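Local coordinates for protein putative solute-binding component of ABC transporter (PDB 4YS6) that probably serves as the sugar-binding component of an ABC transporter and holds beta-D-glucose in the cleft between its two lobes, at residues A[95-100]-A[119-124]. Sequence-based numbering, arbitrary orientation.
Sequences LLVIAS and SVIAYD. With BGC (beta-D-glucopyranose), chain D.
Val97 and Ile121 are paired side by side in a parallel beta-alpha-beta unit, strand 95-98, helix 107-115 and strand 119-123, within one lobe of a periplasmic binding protein. Leu96 and Ile98 form straight backbone bonds with Ser119, Ile121 and Tyr123; Tyr123 N reaches Ile98 O over 2.8 Å but lies above the carbonyl plane.

On the face of Leu95, Val97 and Ile121, branched side chains interlock. With CG of Leu95 anti to the backbone N (chi1 -175°), CD2 extends forward along the strands and meets Ile121 CD1 at 4.0 Å, one chain slanting over the other. Val97 CG1 is the next bump, 3.8 Å from both CB and CD2 of Tyr123, while Ala99 CB lies 4.0 Å from CD1. Both methyls come obliquely from the same side of the ring plane, Val and Ala being small enough to lie against it, and Tyr123 carries its hydroxyl on to Asp54. Helices 50-64 and 294-309 cover this face.

On the face of Leu96, Ile98 and Val120 the contacts between the strands are longer: Ile98 CD1 approaches Val120 CG1 at 4.3 Å, and Leu96 and Ile98 offer their bulk to Ile85 of helix 78-90.

At the C-terminal ends of the strands, where this fold binds its ligand, Asp124 is salt-bridged through OD1 to Arg50, leaving OD2 to accept a 2.8 Å hydrogen bond from glucose O2.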
loop_
_atom_site.group_PDB
_atom_site.type_symbol
_atom_site.label_atom_id
_atom_site.label_comp_id
_atom_site.label_asym_id
_atom_site.label_seq_id
_atom_site.Cartn_x
_atom_site.Cartn_y
_atom_site.Cartn_z
ATOM N N LEU A 95 -3.937 0.474 -24.517
ATOM C CA LEU A 95 -4.436 0.061 -23.211
ATOM C C LEU A 95 -3.567 0.774 -22.179
ATOM O O LEU A 95 -2.344 0.930 -22.383
ATOM C CB LEU A 95 -4.366 -1.467 -23.032
ATOM C CG LEU A 95 -4.950 -2.109 -21.774
ATOM C CD1 LEU A 95 -5.421 -3.541 -22.076
ATOM C CD2 LEU A 95 -3.958 -2.129 -20.594
ATOM N N LEU A 96 -4.188 1.204 -21.079
ATOM C CA LEU A 96 -3.470 1.881 -19.999
ATOM C C LEU A 96 -3.552 1.092 -18.708
ATOM O O LEU A 96 -4.640 0.713 -18.273
ATOM C CB LEU A 96 -4.032 3.274 -19.768
ATOM C CG LEU A 96 -3.974 4.202 -20.982
ATOM C CD1 LEU A 96 -4.891 5.412 -20.769
ATOM C CD2 LEU A 96 -2.540 4.643 -21.209
ATOM N N VAL A 97 -2.391 0.858 -18.114
ATOM C CA VAL A 97 -2.286 0.295 -16.784
ATOM C C VAL A 97 -1.831 1.413 -15.873
ATOM O O VAL A 97 -0.711 1.919 -16.042
ATOM C CB VAL A 97 -1.296 -0.859 -16.741
ATOM C CG1 VAL A 97 -1.155 -1.372 -15.317
ATOM C CG2 VAL A 97 -1.742 -1.972 -17.686
ATOM N N ILE A 98 -2.677 1.818 -14.914
ATOM C CA ILE A 98 -2.410 3.031 -14.146
ATOM C C ILE A 98 -2.446 2.806 -12.665
ATOM O O ILE A 98 -3.458 2.374 -12.122
ATOM C CB ILE A 98 -3.425 4.164 -14.485
ATOM C CG1 ILE A 98 -3.334 4.522 -15.961
ATOM C CG2 ILE A 98 -3.181 5.389 -13.619
ATOM C CD1 ILE A 98 -4.419 5.383 -16.416
ATOM N N ALA A 99 -1.327 3.116 -12.014
ATOM C CA ALA A 99 -1.239 3.158 -10.566
ATOM C C ALA A 99 -1.280 4.634 -10.152
ATOM O O ALA A 99 -0.275 5.340 -10.211
ATOM C CB ALA A 99 0.023 2.489 -10.081
ATOM N N SER A 100 -2.464 5.107 -9.797
ATOM C CA SER A 100 -2.716 6.530 -9.624
ATOM C C SER A 100 -2.143 7.075 -8.327
ATOM O O SER A 100 -2.079 6.378 -7.313
ATOM C CB SER A 100 -4.225 6.794 -9.679
ATOM O OG SER A 100 -4.881 6.145 -8.628
ATOM N N SER A 119 -8.924 0.673 -23.143
ATOM C CA SER A 119 -9.234 0.094 -21.833
ATOM C C SER A 119 -8.281 0.567 -20.756
ATOM O O SER A 119 -7.113 0.830 -21.034
ATOM C CB SER A 119 -9.206 -1.424 -21.911
ATOM O OG SER A 119 -10.239 -1.868 -22.772
ATOM N N VAL A 120 -8.794 0.663 -19.526
ATOM C CA VAL A 120 -8.028 1.122 -18.374
ATOM C C VAL A 120 -8.055 0.096 -17.262
ATOM O O VAL A 120 -9.120 -0.292 -16.770
ATOM C CB VAL A 120 -8.579 2.464 -17.838
ATOM C CG1 VAL A 120 -7.905 2.851 -16.539
ATOM C CG2 VAL A 120 -8.404 3.547 -18.898
ATOM N N ILE A 121 -6.869 -0.327 -16.854
ATOM C CA ILE A 121 -6.738 -1.212 -15.701
ATOM C C ILE A 121 -6.176 -0.377 -14.564
ATOM O O ILE A 121 -5.113 0.233 -14.689
ATOM C CB ILE A 121 -5.821 -2.431 -16.007
ATOM C CG1 ILE A 121 -6.410 -3.279 -17.139
ATOM C CG2 ILE A 121 -5.644 -3.279 -14.778
ATOM C CD1 ILE A 121 -5.501 -4.367 -17.627
ATOM N N ALA A 122 -6.914 -0.321 -13.465
ATOM C CA ALA A 122 -6.418 0.306 -12.233
ATOM C C ALA A 122 -5.475 -0.676 -11.576
ATOM O O ALA A 122 -5.867 -1.805 -11.270
ATOM C CB ALA A 122 -7.534 0.635 -11.308
ATOM N N TYR A 123 -4.235 -0.244 -11.370
ATOM C CA TYR A 123 -3.181 -1.069 -10.828
ATOM C C TYR A 123 -2.974 -0.729 -9.361
ATOM O O TYR A 123 -2.560 0.384 -9.046
ATOM C CB TYR A 123 -1.860 -0.840 -11.595
ATOM C CG TYR A 123 -0.748 -1.774 -11.186
ATOM C CD1 TYR A 123 0.021 -1.526 -10.062
ATOM C CD2 TYR A 123 -0.473 -2.901 -11.933
ATOM C CE1 TYR A 123 1.029 -2.405 -9.676
ATOM C CE2 TYR A 123 0.515 -3.781 -11.572
ATOM C CZ TYR A 123 1.266 -3.540 -10.455
ATOM O OH TYR A 123 2.256 -4.429 -10.119
ATOM N N ASP A 124 -3.269 -1.709 -8.504
ATOM C CA ASP A 124 -3.094 -1.691 -7.051
ATOM C C ASP A 124 -4.014 -0.735 -6.305
ATOM O O ASP A 124 -4.634 -1.150 -5.305
ATOM C CB ASP A 124 -1.662 -1.392 -6.652
ATOM C CG ASP A 124 -1.424 -1.719 -5.199
ATOM O OD1 ASP A 124 -1.130 -2.902 -4.873
ATOM O OD2 ASP A 124 -1.631 -0.819 -4.365
HETATM C C2 BGC D . 0.046 0.311 -1.675
HETATM C C3 BGC D . 1.049 -0.012 -0.615
HETATM C C4 BGC D . 2.139 0.973 -0.545
HETATM C C5 BGC D . 1.636 2.379 -0.442
HETATM C C6 BGC D . 2.714 3.432 -0.584
HETATM C C1 BGC D . -0.546 1.709 -1.408
HETATM O O1 BGC D . -1.404 2.066 -2.301
HETATM O O2 BGC D . -1.003 -0.649 -1.663
HETATM O O3 BGC D . 1.568 -1.360 -0.927
HETATM O O4 BGC D . 2.964 0.767 0.630
HETATM O O5 BGC D . 0.673 2.585 -1.520
HETATM O O6 BGC D . 3.574 3.166 -1.680
#